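Long-range contacts in cytochrome (Paracoccus pantotrophus, PDB 2XTS), which forms, through this N-terminal heme c part of SoxD, the probable electron-transfer partner of the molybdenum subunit in sulfane dehydrogenase, which oxidises protein-bound sulfur: residues D18-P23 with V89-H94; P84-V89 with V138-A143; D109-T114 with F128-E133. All blocks are in the same frame, centred on the assembly; numbering follows the deposited sequence.

Contact 1 of 3, residues D18-P23 with V89-H94. With HEC (heme c), chain U.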
loop_
_atom_site.group_PDB
_atom_site.type_symbol
_atom_site.label_atom_id
_atom_site.label_comp_id
_atom_site.label_asym_id
_atom_site.label_seq_id
_atom_site.Cartn_x
_atom_site.Cartn_y
_atom_site.Cartn_z
ATOM N N ASP D 18 -33.971 10.172 4.780
ATOM C CA ASP D 18 -34.297 10.384 3.384
ATOM C C ASP D 18 -35.072 11.675 3.225
ATOM O O ASP D 18 -36.293 11.711 3.372
ATOM C CB ASP D 18 -35.090 9.211 2.819
ATOM C CG ASP D 18 -35.310 9.348 1.321
ATOM O OD1 ASP D 18 -35.065 10.457 0.790
ATOM O OD2 ASP D 18 -35.689 8.370 0.641
ATOM N N THR D 19 -34.349 12.750 2.941
ATOM C CA THR D 19 -34.960 14.054 2.732
ATOM C C THR D 19 -34.700 14.548 1.313
ATOM O O THR D 19 -34.957 15.726 1.027
ATOM C CB THR D 19 -34.458 15.083 3.777
ATOM O OG1 THR D 19 -33.048 15.218 3.644
ATOM C CG2 THR D 19 -34.777 14.642 5.205
ATOM N N ALA D 20 -34.254 13.653 0.425
ATOM C CA ALA D 20 -34.014 14.005 -0.961
ATOM C C ALA D 20 -35.302 14.488 -1.638
ATOM O O ALA D 20 -36.409 13.989 -1.368
ATOM C CB ALA D 20 -33.415 12.808 -1.705
ATOM N N VAL D 21 -35.147 15.454 -2.541
ATOM C CA VAL D 21 -36.260 15.958 -3.327
ATOM C C VAL D 21 -35.836 15.840 -4.777
ATOM O O VAL D 21 -34.779 16.330 -5.147
ATOM C CB VAL D 21 -36.619 17.424 -3.009
ATOM C CG1 VAL D 21 -37.817 17.841 -3.874
ATOM C CG2 VAL D 21 -36.881 17.610 -1.523
ATOM N N LEU D 22 -36.670 15.174 -5.573
ATOM C CA LEU D 22 -36.408 14.948 -6.989
ATOM C C LEU D 22 -37.074 16.067 -7.798
ATOM O O LEU D 22 -37.904 16.785 -7.283
ATOM C CB LEU D 22 -36.893 13.554 -7.402
ATOM C CG LEU D 22 -36.078 12.401 -6.761
ATOM C CD1 LEU D 22 -36.486 12.105 -5.314
ATOM C CD2 LEU D 22 -36.175 11.143 -7.571
ATOM N N PRO D 23 -36.671 16.259 -9.065
ATOM C CA PRO D 23 -37.138 17.432 -9.812
ATOM C C PRO D 23 -38.641 17.543 -9.992
ATOM O O PRO D 23 -39.157 18.654 -10.122
ATOM C CB PRO D 23 -36.421 17.290 -11.154
ATOM C CG PRO D 23 -35.150 16.605 -10.770
ATOM C CD PRO D 23 -35.572 15.577 -9.771
ATOM N N VAL D 89 -32.405 23.193 -4.864
ATOM C CA VAL D 89 -32.230 24.295 -3.918
ATOM C C VAL D 89 -32.768 23.898 -2.541
ATOM O O VAL D 89 -32.091 23.987 -1.527
ATOM C CB VAL D 89 -32.930 25.568 -4.383
ATOM C CG1 VAL D 89 -32.677 26.717 -3.405
ATOM C CG2 VAL D 89 -32.450 25.964 -5.799
ATOM N N TYR D 90 -34.006 23.440 -2.528
ATOM C CA TYR D 90 -34.618 23.021 -1.300
ATOM C C TYR D 90 -33.783 21.956 -0.615
ATOM O O TYR D 90 -33.474 22.020 0.577
ATOM C CB TYR D 90 -36.048 22.495 -1.595
ATOM C CG TYR D 90 -36.774 22.161 -0.321
ATOM C CD1 TYR D 90 -36.462 21.009 0.390
ATOM C CD2 TYR D 90 -37.752 23.012 0.194
ATOM C CE1 TYR D 90 -37.096 20.711 1.594
ATOM C CE2 TYR D 90 -38.391 22.712 1.387
ATOM C CZ TYR D 90 -38.045 21.576 2.086
ATOM O OH TYR D 90 -38.686 21.276 3.260
ATOM N N ASP D 91 -33.484 20.921 -1.374
ATOM C CA ASP D 91 -32.830 19.750 -0.819
ATOM C C ASP D 91 -31.457 20.058 -0.245
ATOM O O ASP D 91 -31.162 19.680 0.872
ATOM C CB ASP D 91 -32.791 18.712 -1.952
ATOM C CG ASP D 91 -32.298 17.345 -1.543
ATOM O OD1 ASP D 91 -31.925 17.132 -0.375
ATOM O OD2 ASP D 91 -32.286 16.475 -2.448
ATOM N N TYR D 92 -30.627 20.720 -1.032
ATOM C CA TYR D 92 -29.286 21.020 -0.611
ATOM C C TYR D 92 -29.309 21.933 0.628
ATOM O O TYR D 92 -28.555 21.722 1.580
ATOM C CB TYR D 92 -28.494 21.671 -1.752
ATOM C CG TYR D 92 -27.067 22.012 -1.384
ATOM C CD1 TYR D 92 -26.092 21.008 -1.229
ATOM C CD2 TYR D 92 -26.683 23.314 -1.108
ATOM C CE1 TYR D 92 -24.785 21.326 -0.871
ATOM C CE2 TYR D 92 -25.384 23.599 -0.770
ATOM C CZ TYR D 92 -24.439 22.605 -0.645
ATOM O OH TYR D 92 -23.158 22.968 -0.320
ATOM N N VAL D 93 -30.133 22.983 0.600
ATOM C CA VAL D 93 -30.203 23.888 1.745
ATOM C C VAL D 93 -30.617 23.123 3.000
ATOM O O VAL D 93 -30.029 23.270 4.068
ATOM C CB VAL D 93 -31.143 25.084 1.460
ATOM C CG1 VAL D 93 -31.461 25.832 2.738
ATOM C CG2 VAL D 93 -30.528 26.023 0.425
ATOM N N HIS D 94 -31.671 22.327 2.867
ATOM C CA HIS D 94 -32.203 21.597 4.006
ATOM C C HIS D 94 -31.171 20.647 4.623
ATOM O O HIS D 94 -31.090 20.511 5.844
ATOM C CB HIS D 94 -33.453 20.820 3.554
ATOM C CG HIS D 94 -34.252 20.228 4.667
ATOM N ND1 HIS D 94 -35.069 20.988 5.473
ATOM C CD2 HIS D 94 -34.397 18.949 5.078
ATOM C CE1 HIS D 94 -35.669 20.204 6.353
ATOM N NE2 HIS D 94 -35.272 18.966 6.140
HETATM FE FE HEC U . -24.141 28.289 2.004
HETATM C CHA HEC U . -22.952 26.660 -0.730
HETATM C CHB HEC U . -27.243 28.281 0.677
HETATM C CHC HEC U . -25.342 29.562 4.880
HETATM C CHD HEC U . -20.995 28.849 3.053
HETATM N NA HEC U . -24.932 27.610 0.316
HETATM C C1A HEC U . -24.264 27.024 -0.739
HETATM C C2A HEC U . -25.191 26.796 -1.845
HETATM C C3A HEC U . -26.394 27.252 -1.458
HETATM C C4A HEC U . -26.237 27.758 -0.096
HETATM C CMA HEC U . -27.717 27.217 -2.242
HETATM C CAA HEC U . -24.802 26.158 -3.201
HETATM C CBA HEC U . -24.212 27.194 -4.162
HETATM C CGA HEC U . -23.890 26.654 -5.520
HETATM O O1A HEC U . -23.570 25.479 -5.631
HETATM O O2A HEC U . -23.975 27.486 -6.456
HETATM N NB HEC U . -25.945 28.773 2.655
HETATM C C1B HEC U . -27.125 28.680 1.979
HETATM C C2B HEC U . -28.202 28.962 2.913
HETATM C C3B HEC U . -27.674 29.324 4.065
HETATM C C4B HEC U . -26.254 29.195 3.944
HETATM C CMB HEC U . -29.678 29.038 2.437
HETATM C CAB HEC U . -28.417 29.705 5.352
HETATM C CBB HEC U . -29.429 28.595 5.729
HETATM N NC HEC U . -23.333 29.063 3.664
HETATM C C1C HEC U . -23.991 29.581 4.755
HETATM C C2C HEC U . -23.036 30.068 5.706
HETATM C C3C HEC U . -21.835 29.906 5.155
HETATM C C4C HEC U . -22.003 29.274 3.868
HETATM C CMC HEC U . -23.393 30.767 7.041
HETATM C CAC HEC U . -20.467 30.329 5.679
HETATM C CBC HEC U . -19.993 30.007 7.061
HETATM N ND HEC U . -22.329 27.820 1.317
HETATM C C1D HEC U . -21.129 28.063 1.947
HETATM C C2D HEC U . -20.041 27.439 1.276
HETATM C C3D HEC U . -20.652 26.760 0.139
HETATM C C4D HEC U . -22.036 27.061 0.195
HETATM C CMD HEC U . -18.560 27.393 1.619
HETATM C CAD HEC U . -19.916 25.905 -0.879
HETATM C CBD HEC U . -19.898 24.456 -0.391
HETATM C CGD HEC U . -19.190 23.529 -1.323
HETATM O O1D HEC U . -18.880 23.917 -2.469
HETATM O O2D HEC U . -19.062 22.336 -0.959
HETATM O O HOH W 1 -33.091 17.690 2.157
HETATM O O HOH W 2 -30.964 14.918 0.948
#
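Helix 86-96, which flanks the heme of this cytochrome c domain, is crossed on one side by the loop leading out of helix 11-17. The main link is Asp-91. Its CG lies anti to the backbone N, so the carboxylate reaches the loop, and Val-21 N donates to Asp-91 OD2 over 3.0 Å. The bond is nearly straight (164°), but the N-H comes from above the carboxylate plane. The other oxygen, Asp-91 OD1, takes two waters, each at 2.8 Å; one of them also bonds to Thr-19 O and Thr-19 OG1, linking the threonine's carbonyl and hydroxyl to the aspartate. An alanine in place of Asp-91 would take away the acceptor of Val-21 N and both water contacts, and would probably loosen the loop's hold on the helix. Alongside, Val-21 CG2 meets Tyr-90 CD1 at 3.9 Å, and Thr-19 CB sits at the edge of the His-94 ring, 4.1 Å from CD2. His-94 ND1 is hydrogen-bonded to Thr-110 OG1 of helix 107-120. Tyr-92 CE2 comes within 3.4 Å of heme atom C2A, and Val-93 packs on a heme methyl, so the same helix carries pocket wall and loop anchor, as suits a heme-lining helix of the class I cytochrome c fold.

Contact 2 of 3, residues P84-V89 with V138-A143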
loop_
_atom_site.group_PDB
_atom_site.type_symbol
_atom_site.label_atom_id
_atom_site.label_comp_id
_atom_site.label_asym_id
_atom_site.label_seq_id
_atom_site.Cartn_x
_atom_site.Cartn_y
_atom_site.Cartn_z
ATOM N N PRO D 84 -30.762 23.946 -12.974
ATOM C CA PRO D 84 -31.934 23.547 -13.747
ATOM C C PRO D 84 -33.245 23.441 -12.953
ATOM O O PRO D 84 -34.310 23.691 -13.529
ATOM C CB PRO D 84 -31.517 22.189 -14.324
ATOM C CG PRO D 84 -30.562 21.659 -13.297
ATOM C CD PRO D 84 -29.810 22.838 -12.770
ATOM N N TYR D 85 -33.172 23.024 -11.685
ATOM C CA TYR D 85 -34.366 22.648 -10.906
ATOM C C TYR D 85 -34.393 23.270 -9.521
ATOM O O TYR D 85 -33.378 23.314 -8.814
ATOM C CB TYR D 85 -34.415 21.113 -10.723
ATOM C CG TYR D 85 -34.318 20.356 -12.029
ATOM C CD1 TYR D 85 -35.290 20.526 -13.014
ATOM C CD2 TYR D 85 -33.250 19.511 -12.313
ATOM C CE1 TYR D 85 -35.180 19.893 -14.251
ATOM C CE2 TYR D 85 -33.161 18.854 -13.523
ATOM C CZ TYR D 85 -34.111 19.054 -14.482
ATOM O OH TYR D 85 -34.000 18.402 -15.691
ATOM N N LEU D 86 -35.585 23.655 -9.098
ATOM C CA LEU D 86 -35.803 24.181 -7.761
ATOM C C LEU D 86 -35.641 23.121 -6.702
ATOM O O LEU D 86 -35.229 23.442 -5.590
ATOM C CB LEU D 86 -37.187 24.833 -7.668
ATOM C CG LEU D 86 -37.396 25.696 -6.433
ATOM C CD1 LEU D 86 -36.444 26.860 -6.442
ATOM C CD2 LEU D 86 -38.827 26.158 -6.333
ATOM N N SER D 87 -35.963 21.875 -7.031
ATOM C CA SER D 87 -35.821 20.796 -6.074
ATOM C C SER D 87 -34.454 20.793 -5.415
ATOM O O SER D 87 -34.332 20.586 -4.206
ATOM C CB SER D 87 -36.057 19.459 -6.749
ATOM O OG SER D 87 -35.243 19.309 -7.875
ATOM N N THR D 88 -33.416 21.011 -6.213
ATOM C CA THR D 88 -32.043 20.957 -5.728
ATOM C C THR D 88 -31.798 22.027 -4.673
ATOM O O THR D 88 -31.037 21.823 -3.730
ATOM C CB THR D 88 -31.077 21.139 -6.888
ATOM O OG1 THR D 88 -31.519 20.362 -8.010
ATOM C CG2 THR D 88 -29.654 20.785 -6.498
ATOM N N VAL D 89 -32.405 23.193 -4.864
ATOM C CA VAL D 89 -32.230 24.295 -3.918
ATOM C C VAL D 89 -32.768 23.898 -2.541
ATOM O O VAL D 89 -32.091 23.987 -1.527
ATOM C CB VAL D 89 -32.930 25.568 -4.383
ATOM C CG1 VAL D 89 -32.677 26.717 -3.405
ATOM C CG2 VAL D 89 -32.450 25.964 -5.799
ATOM N N VAL D 138 -42.772 26.043 -10.429
ATOM C CA VAL D 138 -41.622 26.918 -10.651
ATOM C C VAL D 138 -40.666 26.275 -11.639
ATOM O O VAL D 138 -40.286 25.107 -11.466
ATOM C CB VAL D 138 -40.891 27.237 -9.337
ATOM C CG1 VAL D 138 -39.626 28.091 -9.629
ATOM C CG2 VAL D 138 -41.837 27.925 -8.346
ATOM N N VAL D 139 -40.319 27.019 -12.685
ATOM C CA VAL D 139 -39.391 26.555 -13.710
ATOM C C VAL D 139 -38.249 27.551 -13.713
ATOM O O VAL D 139 -38.473 28.741 -13.892
ATOM C CB VAL D 139 -40.064 26.464 -15.100
ATOM C CG1 VAL D 139 -39.060 26.012 -16.153
ATOM C CG2 VAL D 139 -41.261 25.518 -15.054
ATOM N N LEU D 140 -37.032 27.069 -13.494
ATOM C CA LEU D 140 -35.869 27.937 -13.473
ATOM C C LEU D 140 -35.411 28.291 -14.885
ATOM O O LEU D 140 -35.614 27.502 -15.830
ATOM C CB LEU D 140 -34.719 27.281 -12.689
ATOM C CG LEU D 140 -34.960 27.075 -11.193
ATOM C CD1 LEU D 140 -33.697 26.559 -10.531
ATOM C CD2 LEU D 140 -35.462 28.364 -10.523
ATOM N N PRO D 141 -34.747 29.454 -15.028
ATOM C CA PRO D 141 -34.337 29.888 -16.354
ATOM C C PRO D 141 -33.530 28.857 -17.147
ATOM O O PRO D 141 -33.696 28.752 -18.359
ATOM C CB PRO D 141 -33.479 31.122 -16.053
ATOM C CG PRO D 141 -34.158 31.723 -14.874
ATOM C CD PRO D 141 -34.561 30.522 -14.030
ATOM N N ASN D 142 -32.608 28.155 -16.486
ATOM C CA ASN D 142 -31.730 27.212 -17.177
ATOM C C ASN D 142 -32.202 25.754 -17.115
ATOM O O ASN D 142 -31.388 24.830 -17.243
ATOM C CB ASN D 142 -30.291 27.335 -16.668
ATOM C CG ASN D 142 -29.271 26.927 -17.692
ATOM O OD1 ASN D 142 -29.440 27.218 -18.870
ATOM N ND2 ASN D 142 -28.178 26.333 -17.255
ATOM N N ALA D 143 -33.503 25.546 -16.913
ATOM C CA ALA D 143 -34.085 24.203 -16.890
ATOM C C ALA D 143 -33.703 23.340 -18.078
ATOM O O ALA D 143 -33.577 22.132 -17.939
ATOM C CB ALA D 143 -35.603 24.301 -16.815
HETATM O O HOH W 3 -36.944 24.112 -13.441
HETATM O O HOH W 4 -35.358 20.058 -17.740
HETATM O O HOH W 5 -37.821 23.634 -10.996
#
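Leu-140 has CG anti to its carbonyl carbon (chi1 -66°) and an extended second torsion (chi2 -174°), which sends CD1 straight at the backbone where Tyr-85 joins Leu-86. Leu-86, in turn, has CG anti to its backbone N (chi1 -166°) and holds CD2 out against Val-138. The tip of Leu-140 is the tighter fit: Leu-140 CD1 is 3.5 Å from Tyr-85 C, and Leu-140 CB lies 3.7 Å from Pro-84 O. Leu-86 CD2 sits 3.8 Å from Val-138 CB and touches both of that valine's methyls as well, the two side chains crossing obliquely. Leu-86 also packs on Thr-114 and Leu-118 of helix 107-120, and Val-138 joins it on Leu-118.

The elements joined here are the entry into helix 86-96, just past the heme-binding Trp-83, and a type I beta turn running from Leu-140 to Ala-143, closed by Ala-143 N donating to Leu-140 O. The turn presses on Pro-84: Ala-143 CA makes a CH...O contact of 3.4 Å with Pro-84 O, and Pro-84 CB in turn covers one face of the Tyr-85 ring near its rim.

Polar atoms of the two segments are paired through waters, mostly backbone to backbone. One water gives a proton to Pro-84 O at 2.7 Å and accepts from Leu-140 N at 3.0 Å; a second accepts from Leu-86 N at 2.9 Å and donates to Val-138 O, so it bridges an N-H at the start of the helix to a loop carbonyl too far off to be met directly. A third spans Tyr-85 OH and Ala-143 O, which it meets at 2.7 Å. Asn-142 anchors the turn by giving its ND2 to Tyr-82 O.

Contact 3 of 3, residues D109-T114 with F128-E133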
loop_
_atom_site.group_PDB
_atom_site.type_symbol
_atom_site.label_atom_id
_atom_site.label_comp_id
_atom_site.label_asym_id
_atom_site.label_seq_id
_atom_site.Cartn_x
_atom_site.Cartn_y
_atom_site.Cartn_z
ATOM N N ASP D 109 -39.050 26.591 7.226
ATOM C CA ASP D 109 -37.904 27.481 7.075
ATOM C C ASP D 109 -37.280 27.329 5.684
ATOM O O ASP D 109 -36.858 28.298 5.060
ATOM C CB ASP D 109 -36.770 27.144 8.053
ATOM C CG ASP D 109 -37.061 27.460 9.491
ATOM O OD1 ASP D 109 -38.003 28.230 9.797
ATOM O OD2 ASP D 109 -36.313 26.902 10.341
ATOM N N THR D 110 -37.194 26.086 5.221
ATOM C CA THR D 110 -36.554 25.802 3.935
ATOM C C THR D 110 -37.401 26.297 2.779
ATOM O O THR D 110 -36.904 26.865 1.821
ATOM C CB THR D 110 -36.183 24.307 3.811
ATOM O OG1 THR D 110 -35.406 23.903 4.950
ATOM C CG2 THR D 110 -35.358 24.062 2.558
ATOM N N TYR D 111 -38.707 26.130 2.875
ATOM C CA TYR D 111 -39.582 26.746 1.867
ATOM C C TYR D 111 -39.429 28.255 1.820
ATOM O O TYR D 111 -39.369 28.850 0.751
ATOM C CB TYR D 111 -41.060 26.403 2.084
ATOM C CG TYR D 111 -41.475 25.020 1.624
ATOM C CD1 TYR D 111 -41.378 24.640 0.285
ATOM C CD2 TYR D 111 -41.947 24.083 2.532
ATOM C CE1 TYR D 111 -41.782 23.370 -0.123
ATOM C CE2 TYR D 111 -42.330 22.819 2.139
ATOM C CZ TYR D 111 -42.243 22.466 0.815
ATOM O OH TYR D 111 -42.622 21.200 0.435
ATOM N N ALA D 112 -39.406 28.882 2.996
ATOM C CA ALA D 112 -39.243 30.344 3.070
ATOM C C ALA D 112 -37.919 30.802 2.459
ATOM O O ALA D 112 -37.879 31.752 1.674
ATOM C CB ALA D 112 -39.357 30.828 4.498
ATOM N N ILE D 113 -36.831 30.135 2.825
ATOM C CA ILE D 113 -35.529 30.504 2.290
ATOM C C ILE D 113 -35.505 30.313 0.775
ATOM O O ILE D 113 -34.955 31.122 0.043
ATOM C CB ILE D 113 -34.387 29.699 2.971
ATOM C CG1 ILE D 113 -34.168 30.252 4.389
ATOM C CG2 ILE D 113 -33.097 29.733 2.138
ATOM C CD1 ILE D 113 -33.333 29.358 5.238
ATOM N N THR D 114 -36.092 29.220 0.298
ATOM C CA THR D 114 -36.142 28.963 -1.134
ATOM C C THR D 114 -36.946 30.061 -1.839
ATOM O O THR D 114 -36.536 30.548 -2.877
ATOM C CB THR D 114 -36.685 27.546 -1.436
ATOM O OG1 THR D 114 -35.849 26.571 -0.809
ATOM C CG2 THR D 114 -36.680 27.250 -2.907
ATOM N N PHE D 128 -44.405 36.438 -2.743
ATOM C CA PHE D 128 -44.567 35.051 -3.129
ATOM C C PHE D 128 -44.521 34.108 -1.929
ATOM O O PHE D 128 -43.693 34.276 -1.019
ATOM C CB PHE D 128 -43.491 34.707 -4.142
ATOM C CG PHE D 128 -43.569 33.294 -4.674
ATOM C CD1 PHE D 128 -44.544 32.925 -5.596
ATOM C CD2 PHE D 128 -42.636 32.336 -4.286
ATOM C CE1 PHE D 128 -44.595 31.630 -6.096
ATOM C CE2 PHE D 128 -42.683 31.048 -4.781
ATOM C CZ PHE D 128 -43.655 30.703 -5.685
ATOM N N VAL D 129 -45.424 33.128 -1.944
ATOM C CA VAL D 129 -45.490 32.046 -0.977
ATOM C C VAL D 129 -45.219 30.715 -1.681
ATOM O O VAL D 129 -45.952 30.305 -2.590
ATOM C CB VAL D 129 -46.867 31.973 -0.285
ATOM C CG1 VAL D 129 -46.845 30.946 0.812
ATOM C CG2 VAL D 129 -47.245 33.326 0.277
ATOM N N LEU D 130 -44.137 30.059 -1.279
ATOM C CA LEU D 130 -43.787 28.749 -1.811
ATOM C C LEU D 130 -44.374 27.683 -0.910
ATOM O O LEU D 130 -44.195 27.731 0.314
ATOM C CB LEU D 130 -42.281 28.598 -1.881
ATOM C CG LEU D 130 -41.749 27.345 -2.576
ATOM C CD1 LEU D 130 -42.117 27.300 -4.074
ATOM C CD2 LEU D 130 -40.256 27.283 -2.379
ATOM N N THR D 131 -45.100 26.741 -1.510
ATOM C CA THR D 131 -45.689 25.642 -0.766
ATOM C C THR D 131 -45.380 24.293 -1.404
ATOM O O THR D 131 -44.906 24.221 -2.555
ATOM C CB THR D 131 -47.223 25.771 -0.713
ATOM O OG1 THR D 131 -47.755 25.414 -1.988
ATOM C CG2 THR D 131 -47.657 27.192 -0.323
ATOM N N HIS D 132 -45.677 23.204 -0.689
ATOM C CA HIS D 132 -45.528 21.888 -1.289
ATOM C C HIS D 132 -46.446 21.677 -2.494
ATOM O O HIS D 132 -46.156 20.861 -3.352
ATOM C CB HIS D 132 -45.746 20.776 -0.260
ATOM C CG HIS D 132 -47.129 20.714 0.285
ATOM N ND1 HIS D 132 -47.606 21.638 1.185
ATOM C CD2 HIS D 132 -48.130 19.827 0.083
ATOM C CE1 HIS D 132 -48.849 21.333 1.506
ATOM N NE2 HIS D 132 -49.190 20.237 0.855
ATOM N N GLU D 133 -47.549 22.406 -2.550
ATOM C CA GLU D 133 -48.481 22.285 -3.667
ATOM C C GLU D 133 -48.099 23.055 -4.922
ATOM O O GLU D 133 -48.408 22.606 -6.016
ATOM C CB GLU D 133 -49.877 22.723 -3.235
ATOM C CG GLU D 133 -50.545 21.832 -2.212
ATOM C CD GLU D 133 -51.978 22.261 -1.952
ATOM O OE1 GLU D 133 -52.182 23.350 -1.372
ATOM O OE2 GLU D 133 -52.908 21.525 -2.348
#
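Apolar contact carries most of this meeting, and Leu-130 CD2 is its focus. With CG anti to the backbone N, Leu-130 points at the helix and pushes CD2 against the edge of the Tyr-111 ring, in its plane, 3.9 Å from CD1. The same methyl lies 3.6 Å from Thr-114 CG2, one turn of helix further on, and 3.6 Å from Tyr-111 O. It therefore fits beside the ring with the helix backbone and the threonine methyl around it. Tyr-111, whose CG is anti to its carbonyl carbon, crosses Leu-130 at about a right angle and runs on along the strand. Its CE1 passes the carbonyl carbon of Thr-131, and OH stops 3.2 Å from His-132 CB.

In the fold, helix 107-120 is the C-terminal helix of the cytochrome c domain. The axis of its segment 109-114 comes within 7.7 Å of that of strand 129-131, at 133° between their directions, and the strand is paired antiparallel with strand 32-34, just before helix 35-45. Ile-113 turns away from the strand and touches the heme.

Polar bonds serve each side separately. Thr-114 OG1 donates to Thr-110 O over 2.8 Å, from above the carbonyl plane; that oxygen already accepts Thr-114 N, so it is gripped twice, and the bond fixes the rotation that presents Thr-114 CG2 to Leu-130. The phenol oxygen of Tyr-111 finds its partner in Arg-29 O, in the loop leading to strand 32-34. On the strand side, Glu-133 N bonds weakly to Thr-131 OG1.

Contacts 1 and 2 both use helix 86-96, sharing Val-89, and touch where Ser-87 packs against Val-21, Leu-22 and Pro-23. Contact 3 moves to helix 107-120, the next helix along, and is nested within the loop that contact 2 closes. Contacts 1 and 3 are mostly buried, whereas contact 2 is only partly so. Chemistry follows place: contact 1 rests on a direct carboxylate bond plus water, contact 2 on leucine methyls against backbone and a valine, with water-mediated backbone pairing, contact 3 on apolar packing round a tyrosine edge. Between the helices, the shared Val-89 meets Thr-114 of contact 3, and Tyr-90 of contact 1 meets Tyr-111.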